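Local coordinates for protein acetyl-CoA C-acetyltransferase (Syntrophomonas wolfei subsp. wolfei, PDB 7N7Z) that probably catalyses the reversible condensation of two acetyl-CoA molecules to acetoacetyl-CoA and free CoA, at residues 89-94 with 387-392; 174-179 with 244-249; 283-288 with 296-301. All coordinates share one frame; numbering follows the deposited sequence.

In the fold
Interactions 1 and 3 lie close together, their centres 11 Å apart, while the centre of interaction 2 lies about 22 Å and about 23 Å from theirs, respectively, in a different part of the fold and away from the predicted catalytic residues. Interaction 1 holds two of these, Cys92 and Cys388, and the side chain of the third, His358, is about 3 Å from that of Cys92. Interaction 3 adjoins it: Gly392 O and Val287 N are 3.3 Å apart, a probable hydrogen bond, and Pro296 CG packs 3.3 Å from Cys388 N. Both contacts touch a second subunit, placing the presumed active site close to a subunit interface.

Interaction 1 of 3, residues 89-94 with 387-392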
loop_
_atom_site.group_PDB
_atom_site.type_symbol
_atom_site.label_atom_id
_atom_site.label_comp_id
_atom_site.label_asym_id
_atom_site.label_seq_id
_atom_site.Cartn_x
_atom_site.Cartn_y
_atom_site.Cartn_z
ATOM N N SER B 89 2.434 -20.629 -17.449
ATOM C CA SER B 89 1.234 -19.816 -17.571
ATOM C C SER B 89 0.917 -19.591 -19.040
ATOM O O SER B 89 1.779 -19.151 -19.807
ATOM C CB SER B 89 1.399 -18.467 -16.860
ATOM O OG SER B 89 0.215 -17.697 -16.967
ATOM N N GLN B 90 -0.314 -19.916 -19.425
ATOM C CA GLN B 90 -0.902 -19.536 -20.705
ATOM C C GLN B 90 -2.319 -19.024 -20.469
ATOM O O GLN B 90 -3.278 -19.412 -21.140
ATOM C CB GLN B 90 -0.883 -20.702 -21.692
ATOM C CG GLN B 90 -1.129 -20.290 -23.142
ATOM C CD GLN B 90 -0.702 -21.350 -24.148
ATOM O OE1 GLN B 90 0.302 -22.036 -23.958
ATOM N NE2 GLN B 90 -1.463 -21.478 -25.230
ATOM N N ASN B 91 -2.449 -18.138 -19.478
ATOM C CA ASN B 91 -3.734 -17.618 -19.018
ATOM C C ASN B 91 -4.732 -18.754 -18.808
ATOM O O ASN B 91 -4.507 -19.627 -17.962
ATOM C CB ASN B 91 -4.264 -16.567 -20.000
ATOM C CG ASN B 91 -3.692 -15.187 -19.740
ATOM O OD1 ASN B 91 -3.410 -14.823 -18.597
ATOM N ND2 ASN B 91 -3.519 -14.408 -20.801
ATOM N N CYS B 92 -5.832 -18.765 -19.563
ATOM C CA CYS B 92 -6.886 -19.740 -19.301
ATOM C C CYS B 92 -6.443 -21.158 -19.640
ATOM O O CYS B 92 -6.948 -22.118 -19.049
ATOM C CB CYS B 92 -8.141 -19.370 -20.090
ATOM S SG CYS B 92 -8.547 -17.607 -20.025
ATOM N N ALA B 93 -5.507 -21.310 -20.575
ATOM C CA ALA B 93 -5.007 -22.617 -20.976
ATOM C C ALA B 93 -3.767 -23.032 -20.196
ATOM O O ALA B 93 -3.039 -23.930 -20.636
ATOM C CB ALA B 93 -4.705 -22.631 -22.476
ATOM N N SER B 94 -3.512 -22.396 -19.052
ATOM C CA SER B 94 -2.335 -22.721 -18.256
ATOM C C SER B 94 -2.277 -24.212 -17.945
ATOM O O SER B 94 -1.252 -24.867 -18.160
ATOM C CB SER B 94 -2.349 -21.900 -16.967
ATOM O OG SER B 94 -1.779 -20.622 -17.172
ATOM N N LEU B 387 -10.174 -24.563 -25.291
ATOM C CA LEU B 387 -10.598 -23.344 -24.616
ATOM C C LEU B 387 -9.828 -22.160 -25.180
ATOM O O LEU B 387 -8.659 -22.287 -25.560
ATOM C CB LEU B 387 -10.389 -23.443 -23.098
ATOM C CG LEU B 387 -8.965 -23.299 -22.552
ATOM C CD1 LEU B 387 -9.013 -23.037 -21.054
ATOM C CD2 LEU B 387 -8.124 -24.528 -22.855
ATOM N N CYS B 388 -10.501 -21.012 -25.231
ATOM C CA CYS B 388 -9.861 -19.771 -25.634
ATOM C C CYS B 388 -8.920 -19.286 -24.534
ATOM O O CYS B 388 -8.952 -19.760 -23.394
ATOM C CB CYS B 388 -10.910 -18.704 -25.942
ATOM S SG CYS B 388 -11.791 -18.091 -24.490
ATOM N N VAL B 389 -8.076 -18.319 -24.884
ATOM C CA VAL B 389 -7.055 -17.809 -23.976
ATOM C C VAL B 389 -6.968 -16.298 -24.122
ATOM O O VAL B 389 -6.986 -15.768 -25.238
ATOM C CB VAL B 389 -5.683 -18.458 -24.253
ATOM C CG1 VAL B 389 -4.559 -17.615 -23.669
ATOM C CG2 VAL B 389 -5.643 -19.863 -23.694
ATOM N N GLY B 390 -6.867 -15.607 -22.989
ATOM C CA GLY B 390 -6.594 -14.185 -23.002
ATOM C C GLY B 390 -5.324 -13.887 -23.771
ATOM O O GLY B 390 -4.265 -14.445 -23.469
ATOM N N GLY B 391 -5.420 -13.014 -24.773
ATOM C CA GLY B 391 -4.335 -12.732 -25.677
ATOM C C GLY B 391 -4.470 -13.421 -27.021
ATOM O O GLY B 391 -4.047 -12.861 -28.039
ATOM N N GLY B 392 -5.046 -14.623 -27.046
ATOM C CA GLY B 392 -5.340 -15.293 -28.297
ATOM C C GLY B 392 -4.860 -16.727 -28.382
ATOM O O GLY B 392 -5.546 -17.576 -28.960
#
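The flat amide of Asn91 meets the peptide of Gly390: ND2 donates to Gly390 O at 2.8 Å. The acceptor lies almost in the amide plane, 8° out of it, whereas the donor stands above the carbonyl plane, 43° out. Ser67 of the second subunit adds a weak bond to the same ND2. At the root of the same side chain, Asn91 CB lies 3.8 Å from Val389 CG1. That methyl also lies 3.4 Å from Gln90 O, being anti to its own backbone N (chi1 160°). Cys92 lies against the backbone of 388-390, its CB 3.4 Å from Cys388 O and its SG 4.0 Å from Gly390 N. The pairing joins the N- and C-terminal halves of the thiolase fold at the predicted acyl-accepting Cys92, just before the helix 94-107; the predicted base Cys388 has its SG 5.5 Å from Cys92 SG. In thiolases the backbone N-H groups equivalent to those of Cys92 and Gly390 form an oxyanion hole, and Cys92 N and Gly390 N, 4.8 Å apart here, are placed compatibly with such a role. Val389 to Gly392 form a type II turn, and Leu387 CD1 abuts Cys92 O.

Interaction 2 of 3, residues 174-179 with 244-249; sequences ITREEC and VVTAAN
Thr246 sets its CG2 methyl over the guanidinium of Arg176, 3.4 Å from CZ and above the centre of one face, the side chains crossing at about a right angle. Arg176 CG is anti to the backbone N (chi1 170°) and the chain bends at chi2; together these torsions bring CD to 3.6 Å from Val244 O. The amide of Asn249 is turned nearly perpendicular to the guanidinium, the planes 81° apart, and its ND2 lies 4.0 Å from Cys179 CB. On this tight side Val244 fits against the first turn of helix 176-196: CG1 comes within 3.7 Å of Arg176 N, and CG2 reaches Cys179 SG at 4.2 Å. Helices 161-172 and 324-336 pack around the same region.

The start of the helix is looser. Thr175, its N-cap residue, is partly exposed and turns its CB from the loop, and its N and OG1 make weak bonds to the carboxylate of Glu178, which is exposed.

Asn249 ND2 donates to Val244 O at 2.8 Å, in the carbonyl plane, and Thr246 OG1 accepts from the backbone N of Ala248 and Asn249, an ST turn and ST motif. In chain order both segments fall between strands 113-121 and 254-264, consistent with the loop domain that thiolases insert into their N-terminal half.

The segments share no direct hydrogen bond: the contact is van der Waals, including the methyl on the guanidinium face, and polar atoms bond within the loop or to residues around it. Arg176 forms a salt bridge to Asp180 and bonds to Met232 O and Leu235 O, and Asp180 also receives a weak bond from Asn249. The positive charge is thus probably balanced by a carboxylate from the next helical turn, which links helix and loop indirectly.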
loop_
_atom_site.group_PDB
_atom_site.type_symbol
_atom_site.label_atom_id
_atom_site.label_comp_id
_atom_site.label_asym_id
_atom_site.label_seq_id
_atom_site.Cartn_x
_atom_site.Cartn_y
_atom_site.Cartn_z
ATOM N N ILE B 174 -24.210 -11.178 -32.572
ATOM C CA ILE B 174 -24.882 -11.983 -31.560
ATOM C C ILE B 174 -25.635 -11.045 -30.630
ATOM O O ILE B 174 -25.104 -10.016 -30.197
ATOM C CB ILE B 174 -23.872 -12.849 -30.785
ATOM C CG1 ILE B 174 -23.184 -13.838 -31.730
ATOM C CG2 ILE B 174 -24.567 -13.595 -29.653
ATOM C CD1 ILE B 174 -21.883 -14.391 -31.191
ATOM N N THR B 175 -26.874 -11.401 -30.314
ATOM C CA THR B 175 -27.754 -10.547 -29.533
ATOM C C THR B 175 -27.871 -11.047 -28.097
ATOM O O THR B 175 -27.545 -12.192 -27.777
ATOM C CB THR B 175 -29.142 -10.474 -30.173
ATOM O OG1 THR B 175 -29.723 -11.783 -30.215
ATOM C CG2 THR B 175 -29.048 -9.922 -31.584
ATOM N N ARG B 176 -28.351 -10.153 -27.229
ATOM C CA ARG B 176 -28.529 -10.495 -25.822
ATOM C C ARG B 176 -29.440 -11.703 -25.648
ATOM O O ARG B 176 -29.248 -12.494 -24.718
ATOM C CB ARG B 176 -29.082 -9.279 -25.073
ATOM C CG ARG B 176 -29.550 -9.541 -23.650
ATOM C CD ARG B 176 -28.384 -9.714 -22.689
ATOM N NE ARG B 176 -28.852 -9.815 -21.311
ATOM C CZ ARG B 176 -29.107 -8.777 -20.525
ATOM N NH1 ARG B 176 -28.913 -7.533 -20.935
ATOM N NH2 ARG B 176 -29.569 -8.991 -19.297
ATOM N N GLU B 177 -30.432 -11.867 -26.527
ATOM C CA GLU B 177 -31.365 -12.980 -26.385
ATOM C C GLU B 177 -30.670 -14.316 -26.619
ATOM O O GLU B 177 -30.872 -15.274 -25.862
ATOM C CB GLU B 177 -32.539 -12.806 -27.349
ATOM C CG GLU B 177 -33.750 -12.129 -26.727
ATOM C CD GLU B 177 -33.569 -10.631 -26.580
ATOM O OE1 GLU B 177 -33.019 -10.001 -27.508
ATOM O OE2 GLU B 177 -33.975 -10.084 -25.533
ATOM N N GLU B 178 -29.851 -14.404 -27.670
ATOM C CA GLU B 178 -29.123 -15.644 -27.923
ATOM C C GLU B 178 -28.136 -15.937 -26.801
ATOM O O GLU B 178 -27.967 -17.093 -26.399
ATOM C CB GLU B 178 -28.395 -15.567 -29.264
ATOM C CG GLU B 178 -29.296 -15.739 -30.479
ATOM C CD GLU B 178 -29.092 -14.654 -31.525
ATOM O OE1 GLU B 178 -27.922 -14.356 -31.852
ATOM O OE2 GLU B 178 -30.098 -14.111 -32.032
ATOM N N CYS B 179 -27.475 -14.900 -26.281
ATOM C CA CYS B 179 -26.507 -15.106 -25.209
ATOM C C CYS B 179 -27.187 -15.588 -23.935
ATOM O O CYS B 179 -26.698 -16.511 -23.274
ATOM C CB CYS B 179 -25.738 -13.813 -24.945
ATOM S SG CYS B 179 -24.575 -13.363 -26.248
ATOM N N VAL B 244 -24.005 -6.800 -24.613
ATOM C CA VAL B 244 -24.742 -8.051 -24.452
ATOM C C VAL B 244 -24.187 -8.934 -23.347
ATOM O O VAL B 244 -24.830 -9.928 -22.984
ATOM C CB VAL B 244 -24.754 -8.859 -25.764
ATOM C CG1 VAL B 244 -25.372 -8.040 -26.887
ATOM C CG2 VAL B 244 -23.344 -9.310 -26.140
ATOM N N VAL B 245 -23.019 -8.610 -22.802
ATOM C CA VAL B 245 -22.376 -9.441 -21.792
ATOM C C VAL B 245 -22.847 -9.006 -20.411
ATOM O O VAL B 245 -22.778 -7.821 -20.063
ATOM C CB VAL B 245 -20.844 -9.357 -21.901
ATOM C CG1 VAL B 245 -20.190 -10.112 -20.752
ATOM C CG2 VAL B 245 -20.375 -9.907 -23.240
ATOM N N THR B 246 -23.321 -9.967 -19.625
ATOM C CA THR B 246 -23.754 -9.747 -18.255
ATOM C C THR B 246 -22.994 -10.689 -17.329
ATOM O O THR B 246 -22.256 -11.573 -17.769
ATOM C CB THR B 246 -25.266 -9.968 -18.103
ATOM O OG1 THR B 246 -25.553 -11.373 -18.113
ATOM C CG2 THR B 246 -26.023 -9.292 -19.231
ATOM N N ALA B 247 -23.184 -10.485 -16.024
ATOM C CA ALA B 247 -22.552 -11.361 -15.045
ATOM C C ALA B 247 -23.083 -12.785 -15.146
ATOM O O ALA B 247 -22.377 -13.736 -14.787
ATOM C CB ALA B 247 -22.770 -10.814 -13.635
ATOM N N ALA B 248 -24.311 -12.956 -15.636
ATOM C CA ALA B 248 -24.911 -14.282 -15.690
ATOM C C ALA B 248 -24.505 -15.041 -16.948
ATOM O O ALA B 248 -24.298 -16.258 -16.897
ATOM C CB ALA B 248 -26.434 -14.174 -15.605
ATOM N N ASN B 249 -24.383 -14.349 -18.080
ATOM C CA ASN B 249 -23.957 -14.981 -19.321
ATOM C C ASN B 249 -22.450 -14.900 -19.532
ATOM O O ASN B 249 -21.966 -15.285 -20.600
ATOM C CB ASN B 249 -24.690 -14.359 -20.516
ATOM C CG ASN B 249 -24.383 -12.884 -20.697
ATOM O OD1 ASN B 249 -23.352 -12.388 -20.245
ATOM N ND2 ASN B 249 -25.282 -12.176 -21.370
#

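Interaction 3 of 3, residues 283-288 with 296-301; sequences CSEGVD and PAVAMP
Val298 is the side chain around which this contact is built, its CG2 methyl touching both Val287 and Glu285. Its chi1 of -67° places CG2 between the backbone N and the carbonyl carbon, the branch directed at the opposing segment, and CG1 anti to the carbonyl carbon. Val287 adopts nearly the same torsion but offers the other branch: its CG1, anti to the carbonyl carbon, meets Val298 CG2 at 3.5 Å, tighter than usual for two methyl carbons. The two valines approach obliquely.

Glu285 contributes its aliphatic stem. Its CB points toward the helix; with CG anti to the backbone N (chi1 -176°), CG lies 3.7 Å from Val298 CG2, the side chains crossing at about a right angle. Its CB rests 4.0 Å from Ala299 CA, where Glu285 and Ala299 have their CA atoms 5.1 Å apart, the nearest pair across the two segments. A bend at chi2 then turns the carboxylate away from the line of the stem, and OE1 forms a salt bridge with Lys302 on the same helix. Lys302 also donates to Ser284 O, so one ammonium grips the strand through side chain and backbone. Cys283 makes a looser contact, SG to Ala299 O at 4.3 Å.

The axes of strand 283-285 and helix 296-301 approach to 7.4 Å at 143° between their N-to-C directions, an arrangement in which a short loop reverses the chain from strand to helix within the C-terminal half of the thiolase fold. On one flank strand 394-400 hydrogen-bonds with Cys283 and Glu285, and its Ala396 meets Ala299. Helix 324-336 covers Ala297, Val298 and Pro301, while Gly286 bonds through its backbone to the second subunit.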
loop_
_atom_site.group_PDB
_atom_site.type_symbol
_atom_site.label_atom_id
_atom_site.label_comp_id
_atom_site.label_asym_id
_atom_site.label_seq_id
_atom_site.Cartn_x
_atom_site.Cartn_y
_atom_site.Cartn_z
ATOM N N CYS B 283 -2.137 -29.065 -28.794
ATOM C CA CYS B 283 -1.422 -28.011 -29.501
ATOM C C CYS B 283 -2.061 -26.673 -29.164
ATOM O O CYS B 283 -3.117 -26.606 -28.532
ATOM C CB CYS B 283 -1.431 -28.251 -31.014
ATOM S SG CYS B 283 -3.073 -28.189 -31.773
ATOM N N SER B 284 -1.394 -25.607 -29.596
ATOM C CA SER B 284 -1.893 -24.250 -29.462
ATOM C C SER B 284 -2.143 -23.653 -30.841
ATOM O O SER B 284 -1.638 -24.139 -31.858
ATOM C CB SER B 284 -0.904 -23.368 -28.689
ATOM O OG SER B 284 -0.576 -23.940 -27.435
ATOM N N GLU B 285 -2.942 -22.590 -30.861
ATOM C CA GLU B 285 -3.180 -21.824 -32.077
ATOM C C GLU B 285 -3.863 -20.516 -31.706
ATOM O O GLU B 285 -4.912 -20.520 -31.052
ATOM C CB GLU B 285 -4.025 -22.616 -33.076
ATOM C CG GLU B 285 -4.230 -21.902 -34.409
ATOM C CD GLU B 285 -2.971 -21.866 -35.261
ATOM O OE1 GLU B 285 -2.008 -22.595 -34.940
ATOM O OE2 GLU B 285 -2.943 -21.105 -36.252
ATOM N N GLY B 286 -3.279 -19.396 -32.116
ATOM C CA GLY B 286 -3.711 -18.098 -31.657
ATOM C C GLY B 286 -4.675 -17.406 -32.601
ATOM O O GLY B 286 -4.799 -17.752 -33.773
ATOM N N VAL B 287 -5.378 -16.420 -32.046
ATOM C CA VAL B 287 -6.171 -15.467 -32.804
ATOM C C VAL B 287 -5.872 -14.085 -32.236
ATOM O O VAL B 287 -5.238 -13.948 -31.190
ATOM C CB VAL B 287 -7.683 -15.771 -32.748
ATOM C CG1 VAL B 287 -7.982 -17.109 -33.407
ATOM C CG2 VAL B 287 -8.183 -15.757 -31.311
ATOM N N ASP B 288 -6.331 -13.056 -32.942
ATOM C CA ASP B 288 -6.066 -11.694 -32.498
ATOM C C ASP B 288 -6.602 -11.480 -31.088
ATOM O O ASP B 288 -7.715 -11.897 -30.756
ATOM C CB ASP B 288 -6.692 -10.686 -33.460
ATOM C CG ASP B 288 -6.241 -9.266 -33.183
ATOM O OD1 ASP B 288 -6.767 -8.649 -32.232
ATOM O OD2 ASP B 288 -5.355 -8.772 -33.911
ATOM N N PRO B 296 -10.684 -21.339 -29.899
ATOM C CA PRO B 296 -11.084 -22.743 -30.087
ATOM C C PRO B 296 -11.508 -23.064 -31.509
ATOM O O PRO B 296 -11.386 -24.219 -31.936
ATOM C CB PRO B 296 -12.244 -22.913 -29.097
ATOM C CG PRO B 296 -12.008 -21.870 -28.054
ATOM C CD PRO B 296 -11.401 -20.706 -28.779
ATOM N N ALA B 297 -12.001 -22.076 -32.260
ATOM C CA ALA B 297 -12.412 -22.327 -33.636
ATOM C C ALA B 297 -11.225 -22.567 -34.559
ATOM O O ALA B 297 -11.413 -23.075 -35.670
ATOM C CB ALA B 297 -13.246 -21.157 -34.155
ATOM N N VAL B 298 -10.013 -22.210 -34.132
ATOM C CA VAL B 298 -8.814 -22.492 -34.904
ATOM C C VAL B 298 -7.955 -23.577 -34.263
ATOM O O VAL B 298 -7.218 -24.266 -34.976
ATOM C CB VAL B 298 -7.986 -21.207 -35.129
ATOM C CG1 VAL B 298 -8.738 -20.240 -36.033
ATOM C CG2 VAL B 298 -7.634 -20.542 -33.806
ATOM N N ALA B 299 -8.034 -23.757 -32.942
ATOM C CA ALA B 299 -7.259 -24.801 -32.286
ATOM C C ALA B 299 -7.893 -26.174 -32.478
ATOM O O ALA B 299 -7.185 -27.158 -32.719
ATOM C CB ALA B 299 -7.115 -24.488 -30.796
ATOM N N MET B 300 -9.219 -26.260 -32.377
ATOM C CA MET B 300 -9.881 -27.554 -32.513
ATOM C C MET B 300 -9.640 -28.186 -33.876
ATOM O O MET B 300 -9.259 -29.369 -33.925
ATOM C CB MET B 300 -11.378 -27.398 -32.227
ATOM C CG MET B 300 -11.703 -27.146 -30.767
ATOM S SD MET B 300 -13.393 -26.560 -30.545
ATOM C CE MET B 300 -14.309 -28.083 -30.767
ATOM N N PRO B 301 -9.831 -27.491 -35.002
ATOM C CA PRO B 301 -9.512 -28.121 -36.293
ATOM C C PRO B 301 -8.049 -28.503 -36.420
ATOM O O PRO B 301 -7.733 -29.522 -37.047
ATOM C CB PRO B 301 -9.905 -27.049 -37.322
ATOM C CG PRO B 301 -10.809 -26.107 -36.592
ATOM C CD PRO B 301 -10.351 -26.123 -35.169
#